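PDB 4ZO4: dephospho-CoA kinase from Campylobacter jejuni subsp. jejuni serotype O:2, which catalyses the ATP-dependent phosphorylation of the 3'-hydroxyl of dephospho-CoA, the last step of coenzyme A biosynthesis. Local coordinates for the interface of chains A and B and the interface of chains A and C. Sequence-based numbering; all coordinates share one arbitrary frame. Chains: chain A/B/C, Dephospho-CoA kinase.

Contact 1: the interface of chains A and B. Residues chain A 144-145, 155, 159, 162; chain B 142, 162, 166.
B:Ile166, on helix 155-172 of chain B, meets A:Leu144, A:Leu155 and A:Lys159 and divides its branches among them. Its CG1 is anti to the carbonyl carbon (chi1 -65°), which leaves CG2 anti to the backbone N; this gamma-methyl faces helix 155-172 of chain A, 3.7 Å from CD2 of A:Leu155, the two side chains sliding past each other in opposite directions. The same methyl touches the aliphatic stem of A:Lys159, 3.9 Å from CG. The other branch turns to A:Leu144: CG1 of B:Ile166 sits 3.7 Å from CD2 of A:Leu144, tip to tip. That CD2 methyl also meets B:Leu142, 3.8 Å from its CD1, but here the side chains run side by side and point the same way. B:Leu142 belongs to a loop, and the side chain of A:Lys145 crosses that of B:Leu142 at about a right angle, CE 3.7 Å from CD1; bent at chi2 (-71°) and again at chi4, it lies against the leucine. Nearer the two-fold axis, A:Leu162 and B:Leu162 touch through their CD2 methyls, 3.9 Å apart. No polar bond crosses this patch. Carbon interdigitation, repeated by symmetry with the chains exchanged, thus joins two copies in the deposited assembly, possibly as a pair that also forms in solution.

Contact 2: the interface of chains A and C. Residues chain A 121, 164, 167; chain C 81-83.
C:Glu83 lies along A:Phe121, its aliphatic stem laid over one face of the ring and its side chain running the same way as the phenylalanine. The CB of C:Glu83 stands 3.6 Å from the ring centroid in a CH-pi contact, offset toward the rim. CG, anti to the backbone N (chi1 175°), continues across the ring, 3.7 Å from CE1 of A:Phe121, and the bend of the chain at chi2 keeps the acid group above it. The carboxylate stays over the same face, farther from it and tilted 30° to the ring, and turns OE1 toward A:Asp167 on helix 155-172. There OE1 of C:Glu83 lies 2.7 Å from OD2 of A:Asp167, with the two carboxylate planes almost perpendicular, a pairing that would need a shared proton and is doubtful at this resolution. At the other end of A:Phe121 its backbone O accepts a hydrogen bond from the backbone N of C:Lys82, 3.2 Å away and 150° at the hydrogen. Behind these contacts, C:Asn81 positions the start of helix 82-109 as an N-terminal cap: its side-chain OD1 receives the N of C:Glu83 at 3.2 Å, in the carbonyl plane on a lone pair. This cap helps hold the first turn, and with it C:Glu83, against the phenylalanine. The site thereby docks a helix start of one copy on a loop and helix of another; the structure alone does not show whether this interface forms in solution.

Contact 3: the interface of chains A and C. Residues chain A 39, 43, 88, 92, 96; chain C 79-80.
In the deposited assembly of this CoaE-family kinase, the loop just before helix 82-109 of chain C inserts an aromatic side chain between helices 35-45 and 82-109 of chain A, a knob-in-groove contact. The knob is C:Phe79, with CG anti to the backbone N (chi1 169°), which directs the ring between the two helices of chain A. From helix 35-45, A:Leu43 reaches toward it tip to tip, CD2 lying 4.0 Å from CZ of C:Phe79, while its CD1 methyl sits over one face, offset toward the rim. The CB of C:Asn80 lies over the centre of the opposite face. A:Ala39, one turn before A:Leu43, offers its methyl CB to CE2 of C:Phe79 at 4.0 Å. Across the groove, A:Leu88 crosses the phenylalanine at about a right angle, its CD2 4.0 Å from CE1. A:Thr92 points CG2 at the ring tip, 4.1 Å from CZ of C:Phe79. Its hydroxyl OG1 is turned aside to donate to the backbone O of A:Leu88 at 2.8 Å, approaching from above the carbonyl plane; this bond probably helps hold the rotamer that turns CG2 to the ring. Farther along helix 82-109, CD1 of A:Ile96 meets the amide end of C:Asn80 tip to tip, 3.8 Å from CG.

Contact 1: the interface of chains A and B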
ATOM      1  N   LEU A 144     -13.282   4.644 -19.917  1.00 86.78           N
ATOM      2  CA  LEU A 144     -12.017   5.290 -20.177  1.00 82.94           C
ATOM      3  C   LEU A 144     -12.070   6.208 -21.394  1.00 87.31           C
ATOM      4  O   LEU A 144     -11.701   7.375 -21.311  1.00 91.47           O
ATOM      5  CB  LEU A 144     -10.941   4.247 -20.414  1.00 81.23           C
ATOM      6  CG  LEU A 144      -9.558   4.845 -20.599  1.00 79.72           C
ATOM      7  CD1 LEU A 144      -9.158   5.593 -19.345  1.00 81.63           C
ATOM      8  CD2 LEU A 144      -8.585   3.738 -20.904  1.00 85.53           C
ATOM      9  N   LYS A 145     -12.544   5.673 -22.513  1.00 87.74           N
ATOM     10  CA  LYS A 145     -12.399   6.332 -23.819  1.00 92.67           C
ATOM     11  C   LYS A 145     -13.235   7.608 -23.868  1.00 91.49           C
ATOM     12  O   LYS A 145     -12.818   8.628 -24.423  1.00 89.19           O
ATOM     13  CB  LYS A 145     -12.825   5.416 -24.987  1.00 99.47           C
ATOM     14  CG  LYS A 145     -12.623   3.902 -24.823  1.00105.32           C
ATOM     15  CD  LYS A 145     -11.156   3.487 -24.867  1.00106.89           C
ATOM     16  CE  LYS A 145     -11.008   2.028 -25.267  1.00109.56           C
ATOM     17  NZ  LYS A 145      -9.821   1.829 -26.142  1.00115.75           N
ATOM     18  N   LEU A 155      -4.089   8.825 -21.687  1.00 76.11           N
ATOM     19  CA  LEU A 155      -4.366   7.568 -21.035  1.00 69.93           C
ATOM     20  C   LEU A 155      -4.132   7.647 -19.558  1.00 70.44           C
ATOM     21  O   LEU A 155      -4.988   7.250 -18.773  1.00 66.56           O
ATOM     22  CB  LEU A 155      -3.482   6.494 -21.620  1.00 75.40           C
ATOM     23  CG  LEU A 155      -4.169   5.538 -22.579  1.00 80.02           C
ATOM     24  CD1 LEU A 155      -3.148   4.849 -23.469  1.00 82.11           C
ATOM     25  CD2 LEU A 155      -4.950   4.504 -21.775  1.00 85.19           C
ATOM     26  N   LYS A 159      -6.832   7.446 -16.518  1.00 67.18           N
ATOM     27  CA  LYS A 159      -6.783   6.306 -15.605  1.00 64.32           C
ATOM     28  C   LYS A 159      -7.020   6.805 -14.207  1.00 60.59           C
ATOM     29  O   LYS A 159      -7.817   6.243 -13.463  1.00 62.75           O
ATOM     30  CB  LYS A 159      -5.416   5.666 -15.685  1.00 69.30           C
ATOM     31  CG  LYS A 159      -5.325   4.307 -15.042  1.00 79.15           C
ATOM     32  CD  LYS A 159      -3.927   4.069 -14.505  1.00 83.70           C
ATOM     33  CE  LYS A 159      -3.847   2.718 -13.826  1.00 91.06           C
ATOM     34  NZ  LYS A 159      -3.296   2.863 -12.452  1.00 92.47           N
ATOM     35  N   LEU A 162     -10.614   8.010 -13.720  1.00 59.25           N
ATOM     36  CA  LEU A 162     -11.495   6.831 -13.684  1.00 57.46           C
ATOM     37  C   LEU A 162     -11.389   6.051 -12.379  1.00 56.52           C
ATOM     38  O   LEU A 162     -12.399   5.563 -11.820  1.00 58.48           O
ATOM     39  CB  LEU A 162     -11.154   5.868 -14.847  1.00 56.81           C
ATOM     40  CG  LEU A 162     -12.094   4.672 -15.041  1.00 55.75           C
ATOM     41  CD1 LEU A 162     -13.538   5.114 -14.948  1.00 62.20           C
ATOM     42  CD2 LEU A 162     -11.933   4.060 -16.396  1.00 55.76           C
TER
ATOM     43  N   LEU B 142     -11.873  -0.906 -23.287  1.00101.33           N
ATOM     44  CA  LEU B 142     -11.444  -0.621 -21.936  1.00 96.26           C
ATOM     45  C   LEU B 142     -12.651  -0.073 -21.212  1.00 90.20           C
ATOM     46  O   LEU B 142     -12.863   1.146 -21.139  1.00 88.36           O
ATOM     47  CB  LEU B 142     -10.270   0.359 -21.924  1.00 96.29           C
ATOM     48  CG  LEU B 142      -9.002  -0.270 -22.515  1.00 97.28           C
ATOM     49  CD1 LEU B 142      -8.129   0.732 -23.257  1.00100.00           C
ATOM     50  CD2 LEU B 142      -8.220  -0.964 -21.411  1.00 97.44           C
ATOM     51  N   LEU B 162      -9.225  -3.871 -14.958  1.00 71.45           N
ATOM     52  CA  LEU B 162      -9.212  -2.770 -15.919  1.00 68.67           C
ATOM     53  C   LEU B 162      -7.891  -2.024 -15.890  1.00 65.37           C
ATOM     54  O   LEU B 162      -7.351  -1.707 -16.924  1.00 68.29           O
ATOM     55  CB  LEU B 162     -10.382  -1.810 -15.686  1.00 70.32           C
ATOM     56  CG  LEU B 162     -10.545  -0.694 -16.726  1.00 73.36           C
ATOM     57  CD1 LEU B 162     -10.609  -1.222 -18.155  1.00 75.76           C
ATOM     58  CD2 LEU B 162     -11.775   0.141 -16.444  1.00 75.03           C
ATOM     59  N   ILE B 166      -5.350  -1.089 -18.784  1.00 70.51           N
ATOM     60  CA  ILE B 166      -4.857   0.236 -19.122  1.00 74.32           C
ATOM     61  C   ILE B 166      -3.331   0.295 -19.107  1.00 79.33           C
ATOM     62  O   ILE B 166      -2.735   0.931 -19.958  1.00 79.21           O
ATOM     63  CB  ILE B 166      -5.478   1.317 -18.235  1.00 76.92           C
ATOM     64  CG1 ILE B 166      -6.985   1.386 -18.509  1.00 75.22           C
ATOM     65  CG2 ILE B 166      -4.869   2.676 -18.524  1.00 75.43           C
ATOM     66  CD1 ILE B 166      -7.767   1.998 -17.378  1.00 78.37           C
TER

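Contact 2: the interface of chains A and C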
ATOM      1  N   PHE A 121     -12.723  10.829   1.392  1.00 73.30           N
ATOM      2  CA  PHE A 121     -11.723   9.821   1.812  1.00 70.16           C
ATOM      3  C   PHE A 121     -10.853  10.283   2.984  1.00 63.88           C
ATOM      4  O   PHE A 121      -9.652  10.158   2.959  1.00 67.19           O
ATOM      5  CB  PHE A 121     -10.865   9.379   0.624  1.00 71.99           C
ATOM      6  CG  PHE A 121     -11.652   8.752  -0.485  1.00 70.62           C
ATOM      7  CD1 PHE A 121     -12.210   9.540  -1.486  1.00 69.16           C
ATOM      8  CD2 PHE A 121     -11.831   7.373  -0.531  1.00 66.52           C
ATOM      9  CE1 PHE A 121     -12.937   8.971  -2.504  1.00 61.75           C
ATOM     10  CE2 PHE A 121     -12.562   6.800  -1.543  1.00 63.35           C
ATOM     11  CZ  PHE A 121     -13.123   7.602  -2.530  1.00 65.31           C
ATOM     12  N   SER A 164     -10.563   7.129  -9.456  1.00 59.86           N
ATOM     13  CA  SER A 164     -11.088   7.846  -8.328  1.00 61.54           C
ATOM     14  C   SER A 164     -12.593   7.761  -8.367  1.00 64.80           C
ATOM     15  O   SER A 164     -13.220   7.465  -7.357  1.00 71.31           O
ATOM     16  CB  SER A 164     -10.624   9.284  -8.333  1.00 62.20           C
ATOM     17  OG  SER A 164     -10.936   9.873  -9.561  1.00 65.18           O
ATOM     18  N   ASP A 167     -13.589   4.343  -7.067  1.00 61.81           N
ATOM     19  CA  ASP A 167     -13.490   4.406  -5.625  1.00 65.41           C
ATOM     20  C   ASP A 167     -14.664   5.212  -4.985  1.00 67.21           C
ATOM     21  O   ASP A 167     -15.281   4.736  -4.027  1.00 65.30           O
ATOM     22  CB  ASP A 167     -12.079   4.911  -5.231  1.00 66.14           C
ATOM     23  CG  ASP A 167     -10.971   3.925  -5.687  1.00 67.66           C
ATOM     24  OD1 ASP A 167     -11.310   2.742  -5.832  1.00 69.10           O
ATOM     25  OD2 ASP A 167      -9.800   4.307  -5.935  1.00 61.58           O
TER
ATOM     26  N   ASN C  81      -5.933  12.756   3.081  1.00 79.04           N
ATOM     27  CA  ASN C  81      -6.844  12.222   2.106  1.00 77.47           C
ATOM     28  C   ASN C  81      -6.211  11.021   1.440  1.00 79.69           C
ATOM     29  O   ASN C  81      -5.326  11.137   0.595  1.00 87.35           O
ATOM     30  CB  ASN C  81      -7.221  13.283   1.099  1.00 75.31           C
ATOM     31  CG  ASN C  81      -8.459  12.917   0.350  1.00 73.42           C
ATOM     32  OD1 ASN C  81      -8.500  11.880  -0.322  1.00 68.89           O
ATOM     33  ND2 ASN C  81      -9.487  13.743   0.473  1.00 73.12           N
ATOM     34  N   LYS C  82      -6.661   9.851   1.853  1.00 75.37           N
ATOM     35  CA  LYS C  82      -6.086   8.618   1.402  1.00 70.34           C
ATOM     36  C   LYS C  82      -6.174   8.438  -0.126  1.00 67.78           C
ATOM     37  O   LYS C  82      -5.348   7.769  -0.720  1.00 69.16           O
ATOM     38  CB  LYS C  82      -6.813   7.477   2.115  1.00 76.46           C
ATOM     39  CG  LYS C  82      -6.216   6.112   1.841  1.00 85.23           C
ATOM     40  CD  LYS C  82      -7.104   5.005   2.377  1.00 89.52           C
ATOM     41  CE  LYS C  82      -6.420   3.658   2.219  1.00 88.94           C
ATOM     42  NZ  LYS C  82      -7.438   2.595   2.008  1.00 92.48           N
ATOM     43  N   GLU C  83      -7.201   8.999  -0.754  1.00 62.65           N
ATOM     44  CA  GLU C  83      -7.482   8.690  -2.141  1.00 59.88           C
ATOM     45  C   GLU C  83      -6.691   9.626  -3.041  1.00 61.83           C
ATOM     46  O   GLU C  83      -6.105   9.199  -4.057  1.00 62.75           O
ATOM     47  CB  GLU C  83      -8.982   8.789  -2.373  1.00 62.81           C
ATOM     48  CG  GLU C  83      -9.441   8.611  -3.801  1.00 66.86           C
ATOM     49  CD  GLU C  83      -9.356   7.185  -4.248  1.00 66.41           C
ATOM     50  OE1 GLU C  83      -9.432   6.937  -5.468  1.00 68.08           O
ATOM     51  OE2 GLU C  83      -9.199   6.328  -3.366  1.00 66.74           O
TER

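Contact 3: the interface of chains A and C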
ATOM      1  N   ALA A  39      -8.452  19.928  10.848  1.00 70.41           N
ATOM      2  CA  ALA A  39      -7.191  19.321  10.429  1.00 76.55           C
ATOM      3  C   ALA A  39      -6.061  20.336  10.269  1.00 78.16           C
ATOM      4  O   ALA A  39      -4.934  20.104  10.712  1.00 83.12           O
ATOM      5  CB  ALA A  39      -7.385  18.530   9.146  1.00 73.80           C
ATOM      6  N   LEU A  43      -1.987  21.111  12.685  1.00 65.66           N
ATOM      7  CA  LEU A  43      -0.628  21.461  12.267  1.00 69.74           C
ATOM      8  C   LEU A  43      -0.093  22.711  12.961  1.00 77.27           C
ATOM      9  O   LEU A  43       1.074  22.733  13.342  1.00 84.57           O
ATOM     10  CB  LEU A  43      -0.555  21.658  10.764  1.00 67.68           C
ATOM     11  CG  LEU A  43      -0.988  20.423   9.980  1.00 68.56           C
ATOM     12  CD1 LEU A  43      -0.746  20.667   8.497  1.00 69.34           C
ATOM     13  CD2 LEU A  43      -0.291  19.135  10.449  1.00 69.06           C
ATOM     14  N   LEU A  88       3.788  11.684   9.690  1.00 67.12           N
ATOM     15  CA  LEU A  88       2.763  12.699   9.727  1.00 66.31           C
ATOM     16  C   LEU A  88       1.364  12.082   9.950  1.00 69.21           C
ATOM     17  O   LEU A  88       0.609  12.499  10.849  1.00 68.80           O
ATOM     18  CB  LEU A  88       2.769  13.519   8.456  1.00 63.85           C
ATOM     19  CG  LEU A  88       1.966  14.811   8.671  1.00 64.12           C
ATOM     20  CD1 LEU A  88       2.603  15.682   9.746  1.00 59.44           C
ATOM     21  CD2 LEU A  88       1.846  15.562   7.350  1.00 66.35           C
ATOM     22  N   THR A  92      -0.914  12.898  13.230  1.00 58.71           N
ATOM     23  CA  THR A  92      -2.087  13.768  13.128  1.00 58.39           C
ATOM     24  C   THR A  92      -3.391  13.033  13.395  1.00 61.35           C
ATOM     25  O   THR A  92      -4.280  13.549  14.032  1.00 66.11           O
ATOM     26  CB  THR A  92      -2.204  14.372  11.718  1.00 57.91           C
ATOM     27  OG1 THR A  92      -2.112  13.338  10.739  1.00 59.72           O
ATOM     28  CG2 THR A  92      -1.108  15.360  11.462  1.00 60.51           C
ATOM     29  N   ILE A  96      -6.579  14.645  15.175  1.00 68.83           N
ATOM     30  CA  ILE A  96      -7.748  15.058  14.392  1.00 70.61           C
ATOM     31  C   ILE A  96      -9.013  14.348  14.933  1.00 70.41           C
ATOM     32  O   ILE A  96     -10.036  14.994  15.216  1.00 69.99           O
ATOM     33  CB  ILE A  96      -7.548  14.834  12.877  1.00 68.70           C
ATOM     34  CG1 ILE A  96      -6.254  15.496  12.342  1.00 73.16           C
ATOM     35  CG2 ILE A  96      -8.686  15.484  12.142  1.00 71.53           C
ATOM     36  CD1 ILE A  96      -5.785  15.029  10.966  1.00 70.36           C
TER
ATOM     37  N   PHE C  79      -3.135  16.040   1.940  1.00 70.78           N
ATOM     38  CA  PHE C  79      -2.990  15.867   3.367  1.00 70.81           C
ATOM     39  C   PHE C  79      -4.263  15.230   3.938  1.00 69.43           C
ATOM     40  O   PHE C  79      -5.344  15.739   3.742  1.00 73.03           O
ATOM     41  CB  PHE C  79      -2.674  17.228   4.011  1.00 71.36           C
ATOM     42  CG  PHE C  79      -2.755  17.212   5.483  1.00 73.39           C
ATOM     43  CD1 PHE C  79      -1.987  16.314   6.205  1.00 71.98           C
ATOM     44  CD2 PHE C  79      -3.630  18.055   6.154  1.00 76.15           C
ATOM     45  CE1 PHE C  79      -2.065  16.260   7.573  1.00 72.22           C
ATOM     46  CE2 PHE C  79      -3.710  18.019   7.532  1.00 75.89           C
ATOM     47  CZ  PHE C  79      -2.917  17.116   8.237  1.00 77.13           C
ATOM     48  N   ASN C  80      -4.108  14.085   4.598  1.00 75.36           N
ATOM     49  CA  ASN C  80      -5.193  13.361   5.294  1.00 76.08           C
ATOM     50  C   ASN C  80      -6.297  12.855   4.347  1.00 81.21           C
ATOM     51  O   ASN C  80      -7.445  12.526   4.747  1.00 76.94           O
ATOM     52  CB  ASN C  80      -5.780  14.193   6.463  1.00 75.09           C
ATOM     53  CG  ASN C  80      -6.168  13.326   7.647  1.00 78.10           C
ATOM     54  OD1 ASN C  80      -5.355  12.559   8.146  1.00 87.34           O
ATOM     55  ND2 ASN C  80      -7.419  13.407   8.072  1.00 81.90           N
TER

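The C-alpha centres of contacts 2 and 3 lie about 15 Å apart and belong to one interface, between chains A and C. Consecutive residues of chain C, 79-80 in contact 3 and 81-83 in contact 2, bridge two regions of chain A. The C-alpha centre of contact 1 lies about 18 Å from that of contact 2 and about 32 Å from that of contact 3. Helix 155-172 of chain A is common to contacts 1 and 2, meeting chain B at one stretch and chain C at another. Helix 82-109 supplies its start from chain C in contact 2 and a groove wall from chain A in contact 3. Chain A thus links both partners within the deposited four-chain assembly.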